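Side-chain contacts in GrpB family protein (Enterococcus faecalis, PDB 2NRK), which is of unknown function but belongs to the GrpB family, whose place in the nucleotidyltransferase clan is consistent with a nucleotide-transfer role: residues K65-Q70 with Y78-E83; L92-G95 with R99-H102. All coordinates share one frame; numbering follows the deposited sequence.

Contact 1 (K65-Q70 with Y78-E83); sequences KVDLLQ and YEYMGE
Tyr80 reaches from the outermost strand 79-80 of the mixed sheet to the helical turn that leads into helix 70-75, and its ring carries nearly the whole contact. Its OH donates a hydrogen bond of 2.6 Å to Asp67 OD1. The carboxylate stands almost upright to the ring, 80° between the planes; OD1 accepts the bond on its anti side, somewhat out of the carboxylate plane, and lies near the plane of the ring at its edge. At the same hydroxyl, Val66 brings CG1 to 3.6 Å from Tyr80 OH. Gln70 covers one face of the ring: its CB sits over the centre, 3.7 Å from the centroid, as a CH-pi contact. With CG anti to the backbone N (chi1 160°) and the chain extended beyond it, the Gln70 side chain is laid along that face, and CD comes to 3.7 Å from Tyr80 CD2. The amide and ring planes are 10° apart. Its NE2 is hydrogen-bonded to Glu74 OE2, one turn on in the same helix 70-75.

Further out, Phe73 and Leu92 also pack against the Tyr80 side chain. Asp67 OD1 serves a second donor, which probably helps keep the carboxylate charged: Arg90 NE, in a salt bridge.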
loop_
_atom_site.group_PDB
_atom_site.type_symbol
_atom_site.label_atom_id
_atom_site.label_comp_id
_atom_site.label_asym_id
_atom_site.label_seq_id
_atom_site.Cartn_x
_atom_site.Cartn_y
_atom_site.Cartn_z
ATOM N N LYS A 65 -18.361 0.818 -11.799
ATOM C CA LYS A 65 -18.465 0.093 -13.063
ATOM C C LYS A 65 -18.679 -1.422 -12.906
ATOM O O LYS A 65 -19.185 -2.098 -13.821
ATOM C CB LYS A 65 -17.222 0.340 -13.899
ATOM C CG LYS A 65 -17.361 1.518 -14.897
ATOM C CD LYS A 65 -16.056 1.677 -15.683
ATOM C CE LYS A 65 -15.855 0.554 -16.716
ATOM N NZ LYS A 65 -14.600 0.792 -17.505
ATOM N N VAL A 66 -18.294 -1.963 -11.752
ATOM C CA VAL A 66 -18.417 -3.404 -11.520
ATOM C C VAL A 66 -19.899 -3.771 -11.387
ATOM O O VAL A 66 -20.308 -4.875 -11.740
ATOM C CB VAL A 66 -17.576 -3.838 -10.275
ATOM C CG1 VAL A 66 -17.798 -5.316 -9.907
ATOM C CG2 VAL A 66 -16.094 -3.586 -10.552
ATOM N N ASP A 67 -20.700 -2.836 -10.894
ATOM C CA ASP A 67 -22.152 -3.056 -10.808
ATOM C C ASP A 67 -22.809 -3.389 -12.137
ATOM O O ASP A 67 -23.803 -4.118 -12.165
ATOM C CB ASP A 67 -22.823 -1.861 -10.130
ATOM C CG ASP A 67 -22.326 -1.673 -8.702
ATOM O OD1 ASP A 67 -22.025 -2.689 -8.014
ATOM O OD2 ASP A 67 -22.196 -0.510 -8.279
ATOM N N LEU A 68 -22.249 -2.894 -13.237
ATOM C CA LEU A 68 -22.795 -3.192 -14.569
ATOM C C LEU A 68 -22.676 -4.672 -14.909
ATOM O O LEU A 68 -23.360 -5.150 -15.836
ATOM C CB LEU A 68 -22.052 -2.412 -15.660
ATOM C CG LEU A 68 -21.940 -0.897 -15.602
ATOM C CD1 LEU A 68 -21.038 -0.374 -16.719
ATOM C CD2 LEU A 68 -23.320 -0.306 -15.718
ATOM N N LEU A 69 -21.806 -5.379 -14.172
ATOM C CA LEU A 69 -21.433 -6.749 -14.503
ATOM C C LEU A 69 -22.094 -7.762 -13.552
ATOM O O LEU A 69 -21.809 -8.968 -13.623
ATOM C CB LEU A 69 -19.902 -6.885 -14.438
ATOM C CG LEU A 69 -19.221 -6.024 -15.517
ATOM C CD1 LEU A 69 -17.712 -6.173 -15.369
ATOM C CD2 LEU A 69 -19.706 -6.376 -16.931
ATOM N N GLN A 70 -22.951 -7.269 -12.659
ATOM C CA GLN A 70 -23.574 -8.126 -11.648
ATOM C C GLN A 70 -24.125 -9.409 -12.276
ATOM O O GLN A 70 -23.881 -10.512 -11.792
ATOM C CB GLN A 70 -24.687 -7.400 -10.895
ATOM C CG GLN A 70 -25.674 -8.374 -10.196
ATOM C CD GLN A 70 -26.667 -7.700 -9.248
ATOM O OE1 GLN A 70 -26.673 -6.474 -9.093
ATOM N NE2 GLN A 70 -27.532 -8.506 -8.627
ATOM N N TYR A 78 -22.034 -16.764 -9.206
ATOM C CA TYR A 78 -21.880 -15.900 -8.040
ATOM C C TYR A 78 -23.178 -15.293 -7.534
ATOM O O TYR A 78 -24.078 -14.945 -8.323
ATOM C CB TYR A 78 -20.884 -14.765 -8.334
ATOM C CG TYR A 78 -19.457 -15.254 -8.405
ATOM C CD1 TYR A 78 -18.749 -15.561 -7.225
ATOM C CD2 TYR A 78 -18.839 -15.455 -9.638
ATOM C CE1 TYR A 78 -17.423 -16.020 -7.281
ATOM C CE2 TYR A 78 -17.518 -15.937 -9.700
ATOM C CZ TYR A 78 -16.831 -16.190 -8.508
ATOM O OH TYR A 78 -15.528 -16.690 -8.531
ATOM N N GLU A 79 -23.271 -15.179 -6.207
ATOM C CA GLU A 79 -24.145 -14.223 -5.584
ATOM C C GLU A 79 -23.385 -12.899 -5.498
ATOM O O GLU A 79 -22.255 -12.841 -4.981
ATOM C CB GLU A 79 -24.486 -14.648 -4.146
ATOM C CG GLU A 79 -25.486 -15.706 -3.939
ATOM C CD GLU A 79 -25.771 -15.819 -2.425
ATOM O OE1 GLU A 79 -24.978 -16.489 -1.729
ATOM O OE2 GLU A 79 -26.734 -15.192 -1.954
ATOM N N TYR A 80 -24.010 -11.853 -6.014
ATOM C CA TYR A 80 -23.420 -10.529 -6.082
ATOM C C TYR A 80 -23.830 -9.761 -4.830
ATOM O O TYR A 80 -24.978 -9.330 -4.717
ATOM C CB TYR A 80 -23.914 -9.816 -7.337
ATOM C CG TYR A 80 -23.154 -8.544 -7.620
ATOM C CD1 TYR A 80 -21.955 -8.580 -8.342
ATOM C CD2 TYR A 80 -23.640 -7.308 -7.193
ATOM C CE1 TYR A 80 -21.251 -7.433 -8.618
ATOM C CE2 TYR A 80 -22.925 -6.123 -7.462
ATOM C CZ TYR A 80 -21.725 -6.217 -8.157
ATOM O OH TYR A 80 -21.025 -5.070 -8.420
HETATM N N MSE A 81 -22.914 -9.633 -3.874
HETATM C CA MSE A 81 -23.304 -9.182 -2.525
HETATM C C MSE A 81 -23.156 -7.673 -2.269
HETATM O O MSE A 81 -23.522 -7.194 -1.182
HETATM C CB MSE A 81 -22.523 -9.962 -1.437
HETATM C CG MSE A 81 -22.701 -11.492 -1.391
HETATM SE SE MSE A 81 -24.508 -12.023 -1.292
HETATM C CE MSE A 81 -24.882 -11.629 0.558
ATOM N N GLY A 82 -22.660 -6.919 -3.258
ATOM C CA GLY A 82 -22.405 -5.496 -3.032
ATOM C C GLY A 82 -21.289 -5.294 -2.031
ATOM O O GLY A 82 -20.362 -6.124 -1.935
ATOM N N GLU A 83 -21.386 -4.225 -1.247
ATOM C CA GLU A 83 -20.354 -3.958 -0.237
ATOM C C GLU A 83 -20.389 -5.021 0.861
ATOM O O GLU A 83 -19.337 -5.365 1.418
ATOM C CB GLU A 83 -20.549 -2.577 0.382
ATOM C CG GLU A 83 -20.304 -1.430 -0.600
ATOM C CD GLU A 83 -20.368 -0.073 0.082
ATOM O OE1 GLU A 83 -21.158 0.075 1.060
ATOM O OE2 GLU A 83 -19.661 0.857 -0.386
#

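Contact 2 (L92-G95 with R99-H102); sequences LRKG and RTHH
The beta hairpin of strands 89-94 and 101-107 closes here, at the end next to its connecting loop, where Lys94 pairs with His101 and Arg93 with His102. Lys94 N donates to His101 O at 3.0 Å, and Lys94 O receives His101 N in return. That carbonyl oxygen also accepts Thr100 N at 2.7 Å, an almost straight bond (174° at the hydrogen) directed at a lone pair. Two successive N-H groups thus converge on one oxygen.

This is a classic beta bulge, with Thr100 and His101 together opposite Lys94. The peptide bond leading from Lys94 into Gly95 is cis, just where the strand gives way to the loop. Thr100 OG1 lies 2.8 Å from His101 ND1 in a hydrogen bond.

On the face of Lys94 and His101, the two side chains run side by side in the same direction. Lys94 CE lies over the imidazole, 4.0 Å from its centroid and displaced toward the rim, a CH-pi contact; NZ continues to Ile76 O and to Glu22.

Arg93 and His102 share the other face with the end of Arg99. Bends at chi2 and chi3 fold Arg99 back over the hairpin, and Arg93 CD rests over the centre of the Arg99 guanidinium. The two guanidinium planes are 23° apart, with Arg93 NE 3.9 Å from Arg99 NH2. Repulsion between these like charges is probably eased by Glu79, which pairs with Arg93. Arg99 NH1 donates to His102 NE2 at 2.9 Å; NE2 lies close to the guanidinium plane, while the donor NH1 stands 22° out of the imidazole plane. A water bridges Arg93 NH1 to Arg99 NH1, the latter bond weak, while another accepts from Arg99 NE at 2.7 Å.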
loop_
_atom_site.group_PDB
_atom_site.type_symbol
_atom_site.label_atom_id
_atom_site.label_comp_id
_atom_site.label_asym_id
_atom_site.label_seq_id
_atom_site.Cartn_x
_atom_site.Cartn_y
_atom_site.Cartn_z
ATOM N N LEU A 92 -18.284 -11.088 -3.900
ATOM C CA LEU A 92 -18.979 -12.180 -4.601
ATOM C C LEU A 92 -18.723 -13.468 -3.848
ATOM O O LEU A 92 -17.619 -13.707 -3.374
ATOM C CB LEU A 92 -18.441 -12.381 -6.027
ATOM C CG LEU A 92 -18.184 -11.190 -6.962
ATOM C CD1 LEU A 92 -17.581 -11.680 -8.269
ATOM C CD2 LEU A 92 -19.454 -10.479 -7.219
ATOM N N ARG A 93 -19.734 -14.320 -3.782
ATOM C CA ARG A 93 -19.547 -15.648 -3.211
ATOM C C ARG A 93 -20.249 -16.674 -4.052
ATOM O O ARG A 93 -21.324 -16.422 -4.637
ATOM C CB ARG A 93 -20.058 -15.703 -1.753
ATOM C CG ARG A 93 -21.532 -15.484 -1.619
ATOM C CD ARG A 93 -21.914 -15.319 -0.125
ATOM N NE ARG A 93 -23.355 -15.277 -0.040
ATOM C CZ ARG A 93 -24.026 -14.901 1.044
ATOM N NH1 ARG A 93 -23.353 -14.537 2.132
ATOM N NH2 ARG A 93 -25.349 -14.880 1.009
ATOM N N LYS A 94 -19.629 -17.842 -4.115
ATOM C CA LYS A 94 -20.281 -19.009 -4.718
ATOM C C LYS A 94 -19.756 -20.293 -4.108
ATOM O O LYS A 94 -18.708 -20.288 -3.473
ATOM C CB LYS A 94 -20.107 -18.978 -6.241
ATOM C CG LYS A 94 -18.813 -19.458 -6.813
ATOM C CD LYS A 94 -18.945 -19.480 -8.350
ATOM C CE LYS A 94 -17.632 -19.655 -9.050
ATOM N NZ LYS A 94 -17.668 -19.825 -10.586
ATOM N N GLY A 95 -20.476 -21.399 -4.295
ATOM C CA GLY A 95 -21.653 -21.456 -5.140
ATOM C C GLY A 95 -22.873 -21.733 -4.310
ATOM O O GLY A 95 -22.798 -21.750 -3.078
ATOM N N ARG A 99 -19.871 -23.664 -0.553
ATOM C CA ARG A 99 -19.026 -22.467 -0.637
ATOM C C ARG A 99 -17.642 -22.849 -1.159
ATOM O O ARG A 99 -16.964 -23.681 -0.538
ATOM C CB ARG A 99 -18.912 -21.779 0.721
ATOM C CG ARG A 99 -18.402 -20.372 0.633
ATOM C CD ARG A 99 -19.340 -19.438 -0.178
ATOM N NE ARG A 99 -20.659 -19.259 0.442
ATOM C CZ ARG A 99 -20.898 -18.475 1.495
ATOM N NH1 ARG A 99 -19.905 -17.783 2.074
ATOM N NH2 ARG A 99 -22.135 -18.379 1.967
ATOM N N THR A 100 -17.219 -22.213 -2.261
ATOM C CA THR A 100 -15.967 -22.561 -2.919
ATOM C C THR A 100 -15.086 -21.343 -3.268
ATOM O O THR A 100 -13.873 -21.488 -3.393
ATOM C CB THR A 100 -16.215 -23.351 -4.233
ATOM O OG1 THR A 100 -17.168 -22.638 -5.063
ATOM C CG2 THR A 100 -16.751 -24.753 -3.921
ATOM N N HIS A 101 -15.706 -20.196 -3.527
ATOM C CA HIS A 101 -14.959 -19.005 -4.020
ATOM C C HIS A 101 -15.505 -17.752 -3.347
ATOM O O HIS A 101 -16.716 -17.559 -3.289
ATOM C CB HIS A 101 -15.085 -18.810 -5.541
ATOM C CG HIS A 101 -14.633 -19.977 -6.365
ATOM N ND1 HIS A 101 -15.394 -21.116 -6.533
ATOM C CD2 HIS A 101 -13.538 -20.143 -7.139
ATOM C CE1 HIS A 101 -14.766 -21.947 -7.347
ATOM N NE2 HIS A 101 -13.627 -21.389 -7.716
ATOM N N HIS A 102 -14.615 -16.929 -2.809
ATOM C CA HIS A 102 -14.987 -15.608 -2.242
ATOM C C HIS A 102 -14.150 -14.580 -3.009
ATOM O O HIS A 102 -12.924 -14.741 -3.125
ATOM C CB HIS A 102 -14.628 -15.509 -0.783
ATOM C CG HIS A 102 -15.553 -16.269 0.109
ATOM N ND1 HIS A 102 -15.252 -16.544 1.424
ATOM C CD2 HIS A 102 -16.765 -16.818 -0.130
ATOM C CE1 HIS A 102 -16.252 -17.212 1.967
ATOM N NE2 HIS A 102 -17.185 -17.392 1.052
HETATM O O HOH W 1 -20.308 -14.890 3.021
HETATM O O HOH W 2 -22.136 -19.801 -1.758
#

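Contacts 1 and 2 follow one another along the chain and meet in the same sheet, where strand 79-80 lies beside strand 89-94; their centres are about 13 Å apart. Besides the backbone bonding between Glu79 and Arg93, a salt bridge runs from Glu79 OE1 to Arg93 NE at 2.6 Å and ties the edge strand of contact 1 to the arginine pair of contact 2. Leu92 supplies the apolar join: its CD2 lies 3.3 Å from Tyr80 CD1 and its CB 3.4 Å from Tyr78 CD1. Tyr78 also packs on Lys94 and His101, and Glu22 serves both contacts, hydrogen-bonded to Tyr78 OH and in a salt bridge with Lys94 NZ.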